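Local coordinates for protein fructose-1,6-bisphosphatase/inositol-1-monophosphatase (Thermotoga maritima, PDB 2P3N) that dephosphorylates inositol 1-phosphate, fructose 1,6-bisphosphate and several other phosphate esters with the help of magnesium ions, working as a homotetramer, at residues Pro92-Leu98 / Val110-Leu116; Ile135-Asn140 / Val184-Asp190. All coordinates share one frame. Numbering follows the deposited sequence.

Contact 1 of 2, residues Pro92-Leu98 / Val110-Leu116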
# COMPACT_ATOMS: atom_id res chain seq x y z
N PRO A 92 2.61 9.60 9.52
CA PRO A 92 1.42 8.98 8.92
C PRO A 92 0.12 8.98 9.72
O PRO A 92 -0.94 8.69 9.16
CB PRO A 92 1.91 7.57 8.59
CG PRO A 92 2.97 7.32 9.64
CD PRO A 92 3.71 8.63 9.68
N ASN A 93 0.19 9.32 11.00
CA ASN A 93 -1.03 9.32 11.83
C ASN A 93 -1.92 10.54 11.74
O ASN A 93 -2.03 11.33 12.68
CB ASN A 93 -0.69 9.03 13.30
CG ASN A 93 -0.24 7.60 13.53
OD1 ASN A 93 0.90 7.25 13.23
ND2 ASN A 93 -1.13 6.77 14.03
N PHE A 94 -2.57 10.69 10.60
CA PHE A 94 -3.51 11.77 10.39
C PHE A 94 -4.66 11.16 9.60
O PHE A 94 -4.48 10.14 8.93
CB PHE A 94 -2.85 12.95 9.65
CG PHE A 94 -2.47 12.65 8.24
CD1 PHE A 94 -3.36 12.90 7.20
CD2 PHE A 94 -1.22 12.15 7.94
CE1 PHE A 94 -3.01 12.65 5.88
CE2 PHE A 94 -0.85 11.89 6.61
CZ PHE A 94 -1.75 12.14 5.59
N SER A 95 -5.84 11.76 9.69
CA SER A 95 -7.00 11.24 8.99
C SER A 95 -8.03 12.30 8.65
O SER A 95 -7.89 13.47 9.04
CB SER A 95 -7.66 10.16 9.85
OG SER A 95 -7.91 10.64 11.16
N ILE A 96 -9.05 11.89 7.91
CA ILE A 96 -10.15 12.76 7.52
C ILE A 96 -11.36 12.14 8.19
O ILE A 96 -11.56 10.93 8.12
CB ILE A 96 -10.42 12.75 6.01
CG1 ILE A 96 -9.13 13.02 5.22
CG2 ILE A 96 -11.42 13.83 5.67
CD1 ILE A 96 -9.36 13.05 3.70
N SER A 97 -12.18 12.95 8.83
CA SER A 97 -13.33 12.39 9.51
C SER A 97 -14.65 13.00 9.03
O SER A 97 -14.74 14.21 8.79
CB SER A 97 -13.17 12.57 11.01
OG SER A 97 -14.02 11.69 11.72
N LEU A 98 -15.65 12.14 8.87
CA LEU A 98 -16.98 12.54 8.42
C LEU A 98 -18.07 11.78 9.17
O LEU A 98 -18.21 10.57 9.00
CB LEU A 98 -17.16 12.29 6.92
CG LEU A 98 -18.49 12.81 6.36
CD1 LEU A 98 -18.55 14.33 6.52
CD2 LEU A 98 -18.63 12.45 4.89
N VAL A 110 -17.11 7.81 9.51
CA VAL A 110 -16.04 7.27 8.69
C VAL A 110 -14.76 8.04 8.96
O VAL A 110 -14.77 9.27 9.06
CB VAL A 110 -16.41 7.30 7.18
CG1 VAL A 110 -17.10 8.59 6.84
CG2 VAL A 110 -15.16 7.13 6.33
N VAL A 111 -13.67 7.29 9.15
CA VAL A 111 -12.35 7.88 9.42
C VAL A 111 -11.41 7.29 8.37
O VAL A 111 -11.36 6.07 8.19
CB VAL A 111 -11.83 7.51 10.85
CG1 VAL A 111 -10.45 8.13 11.08
CG2 VAL A 111 -12.78 8.01 11.90
N HIS A 112 -10.68 8.14 7.67
CA HIS A 112 -9.76 7.65 6.65
C HIS A 112 -8.34 8.18 6.79
O HIS A 112 -8.07 9.35 6.51
CB HIS A 112 -10.30 7.98 5.24
CG HIS A 112 -9.38 7.57 4.14
ND1 HIS A 112 -9.03 6.26 3.91
CD2 HIS A 112 -8.71 8.31 3.22
CE1 HIS A 112 -8.18 6.20 2.90
NE2 HIS A 112 -7.97 7.43 2.46
N ALA A 113 -7.43 7.30 7.24
CA ALA A 113 -6.03 7.65 7.40
C ALA A 113 -5.40 7.35 6.06
O ALA A 113 -5.14 6.19 5.72
CB ALA A 113 -5.40 6.80 8.48
N PRO A 114 -5.15 8.40 5.26
CA PRO A 114 -4.57 8.31 3.92
C PRO A 114 -3.22 7.61 3.78
O PRO A 114 -3.08 6.68 2.99
CB PRO A 114 -4.49 9.78 3.48
CG PRO A 114 -5.54 10.48 4.34
CD PRO A 114 -5.35 9.80 5.67
N ALA A 115 -2.22 8.05 4.55
CA ALA A 115 -0.89 7.44 4.46
C ALA A 115 -0.87 5.99 4.91
O ALA A 115 0.09 5.27 4.63
CB ALA A 115 0.12 8.26 5.29
N LEU A 116 -1.91 5.56 5.60
CA LEU A 116 -1.94 4.19 6.08
C LEU A 116 -2.86 3.31 5.28
O LEU A 116 -2.79 2.09 5.39
CB LEU A 116 -2.39 4.16 7.55
CG LEU A 116 -1.61 4.95 8.61
CD1 LEU A 116 -2.24 4.70 9.98
CD2 LEU A 116 -0.15 4.52 8.63
O HOH W 1 -2.78 8.80 7.10
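Four backbone hydrogen bonds zip these two strands together in antiparallel fashion, their directions 167° apart. Ile96 and His112 exchange bonds in both directions, Ile96 N to His112 O at 3.1 Å and His112 N to Ile96 O at 3.0 Å; Leu98 N to Val110 O and Val110 N to Leu98 O, each 3.0 Å, do the same two residues further on. Between them sits the non-hydrogen-bonded pair Ser97 and Val111, whose backbones bond to the flanking strands, Ser97 with Asp79 and Val111 with Leu120. On the Pro92 side of Ile96 the ladder gives way to water. One molecule donates to Pro92 O and Phe94 O, both 2.8 Å, and accepts from Ala115 N at 2.7 Å, where direct pairing stops; Pro92 O also accepts from Phe94 N at 3.0 Å, across the inverse gamma turn at Asn93. Apolar contacts close this end, with Phe94 CE1 3.7 Å from Pro114 CG and Pro92 CB 3.8 Å from Ala115 CB. Two polar side chains find partners elsewhere: Ser95 OG bonds Ser176 OG, and His112 ND1 bonds Thr119 OG1. Helix 2-21 packs on Ile96, Leu98 and Val110, helix 199-211 on Ser97 and Val111 across the sheet. This is the β-hairpin of strands 95-102 and 105-113, at the middle of the large mixed sheet of the inositol monophosphatase fold, beside the strand that brings Asp79 to the magnesium site.

Contact 2 of 2, residues Ile135-Asn140 / Val184-Asp190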
# COMPACT_ATOMS: atom_id res chain seq x y z
N ILE A 135 -14.92 -5.43 12.36
CA ILE A 135 -14.00 -5.17 13.46
C ILE A 135 -14.83 -5.12 14.75
O ILE A 135 -16.02 -4.77 14.72
CB ILE A 135 -13.19 -3.84 13.32
CG1 ILE A 135 -14.12 -2.67 13.03
CG2 ILE A 135 -12.13 -3.99 12.24
CD1 ILE A 135 -13.41 -1.31 13.04
N ARG A 136 -14.22 -5.51 15.86
CA ARG A 136 -14.86 -5.53 17.17
C ARG A 136 -13.78 -5.20 18.19
O ARG A 136 -12.65 -5.69 18.10
CB ARG A 136 -15.43 -6.92 17.47
CG ARG A 136 -16.47 -7.38 16.48
CD ARG A 136 -16.70 -8.88 16.55
NE ARG A 136 -17.09 -9.39 15.23
CZ ARG A 136 -16.28 -9.43 14.18
NH1 ARG A 136 -15.03 -8.99 14.26
NH2 ARG A 136 -16.74 -9.90 13.02
N VAL A 137 -14.12 -4.36 19.16
CA VAL A 137 -13.10 -3.99 20.14
C VAL A 137 -12.51 -5.22 20.85
O VAL A 137 -13.12 -6.30 20.87
CB VAL A 137 -13.65 -2.95 21.14
CG1 VAL A 137 -14.76 -3.55 21.98
CG2 VAL A 137 -12.50 -2.40 21.98
N SER A 138 -11.31 -5.05 21.41
CA SER A 138 -10.60 -6.13 22.08
C SER A 138 -11.37 -6.78 23.21
O SER A 138 -12.32 -6.21 23.74
CB SER A 138 -9.25 -5.65 22.63
OG SER A 138 -9.42 -4.92 23.83
N GLU A 139 -10.91 -7.97 23.57
CA GLU A 139 -11.52 -8.75 24.64
C GLU A 139 -10.81 -8.46 25.97
O GLU A 139 -11.34 -8.76 27.04
CB GLU A 139 -11.42 -10.25 24.32
CG GLU A 139 -12.38 -10.74 23.24
CD GLU A 139 -12.25 -12.24 22.98
OE1 GLU A 139 -13.12 -12.81 22.28
OE2 GLU A 139 -11.26 -12.85 23.46
N ASN A 140 -9.62 -7.88 25.88
CA ASN A 140 -8.84 -7.55 27.07
C ASN A 140 -9.71 -7.02 28.21
O ASN A 140 -10.52 -6.11 28.03
CB ASN A 140 -7.77 -6.53 26.69
CG ASN A 140 -6.82 -7.06 25.62
OD1 ASN A 140 -5.96 -6.33 25.12
ND2 ASN A 140 -6.97 -8.34 25.28
N VAL A 184 -9.81 1.67 18.78
CA VAL A 184 -10.36 0.86 19.87
C VAL A 184 -11.47 0.01 19.28
O VAL A 184 -11.66 -1.15 19.65
CB VAL A 184 -10.94 1.73 21.04
CG1 VAL A 184 -10.04 2.92 21.33
CG2 VAL A 184 -12.36 2.16 20.74
N GLY A 185 -12.21 0.59 18.34
CA GLY A 185 -13.29 -0.13 17.70
C GLY A 185 -12.75 -1.31 16.91
O GLY A 185 -13.46 -2.30 16.74
N ALA A 186 -11.51 -1.21 16.44
CA ALA A 186 -10.88 -2.26 15.64
C ALA A 186 -10.07 -3.22 16.50
O ALA A 186 -9.40 -4.10 15.98
CB ALA A 186 -9.98 -1.66 14.57
N GLY A 187 -10.12 -3.03 17.82
CA GLY A 187 -9.39 -3.89 18.73
C GLY A 187 -7.89 -3.61 18.87
O GLY A 187 -7.19 -4.26 19.65
N ARG A 188 -7.39 -2.63 18.13
CA ARG A 188 -5.98 -2.30 18.18
C ARG A 188 -5.56 -1.74 19.54
O ARG A 188 -4.47 -2.05 20.02
CB ARG A 188 -5.64 -1.34 17.06
CG ARG A 188 -5.96 -1.91 15.69
CD ARG A 188 -5.29 -1.13 14.59
NE ARG A 188 -5.44 -1.82 13.32
CZ ARG A 188 -4.87 -1.41 12.19
NH1 ARG A 188 -4.12 -0.31 12.19
NH2 ARG A 188 -5.05 -2.10 11.08
N VAL A 189 -6.40 -0.90 20.13
CA VAL A 189 -6.11 -0.36 21.46
C VAL A 189 -7.24 -0.74 22.36
O VAL A 189 -8.31 -1.15 21.89
CB VAL A 189 -5.98 1.18 21.51
CG1 VAL A 189 -4.60 1.59 21.05
CG2 VAL A 189 -7.08 1.84 20.69
N ASP A 190 -7.03 -0.60 23.67
CA ASP A 190 -8.04 -0.99 24.64
C ASP A 190 -8.93 0.15 25.11
O ASP A 190 -10.09 -0.07 25.44
CB ASP A 190 -7.34 -1.69 25.80
CG ASP A 190 -6.64 -2.97 25.36
OD1 ASP A 190 -7.33 -3.90 24.88
OD2 ASP A 190 -5.39 -3.05 25.47
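Ile135 lays its side chain over Ala186, with Ile135 CD1 3.8 Å from Ala186 CB and Ile135 CB 3.6 Å from Ala186 CA; Phe130 touches both side chains from the neighbouring strand. The loop then runs across the C-terminal end of helix 177-185. That end is a Schellman motif: Gly187 takes a positive phi of 79°, and Gly187 N bonds back to Val184 O at 3.0 Å. Val137 comes close to Gly187, their CA atoms 4.0 Å apart, and an ideal CB on Gly187 would sit a tight 3.1 Å from Arg136 O, so the bare glycine lets the loop lie this near. Val137 N is 3.2 Å from Gly185 O, but the angle is too poor for a hydrogen bond; Ile135 has a backbone hydrogen bond with Ala128, and Val137 with Ala212. Further along, Ser138 OG donates to Asp190 OD1 at 2.6 Å and also bonds Asn235 ND2. Asp190 OD2 accepts from Val147 N, so the carboxylate joins the loop to the start of strand 147-150. A close van der Waals fit thus covers the helix end, while the buried charge of Asp190 is met by polar donors, a hydroxyl and a backbone amide.

Contact 2 follows contact 1 along the chain, and the two do not touch: their centres are about 18 Å apart and their nearest atoms about 6 Å. Helix 177-185 bridges them, since Leu179 and Tyr183 pack on contact 1 while the C-terminal end of the helix forms part of contact 2. Contact 1 lies beside the metal site, where the Ser97 side chain is about 8 Å from the bound magnesium and about 4 Å from that of Asp79, a ligand of that ion. Contact 2 approaches the probable substrate site through Val189, its side chain about 5 Å from that of Arg172. Both meet the second subunit of the tetramer, Pro92 packing on its Arg188 and Asp190 on its His89.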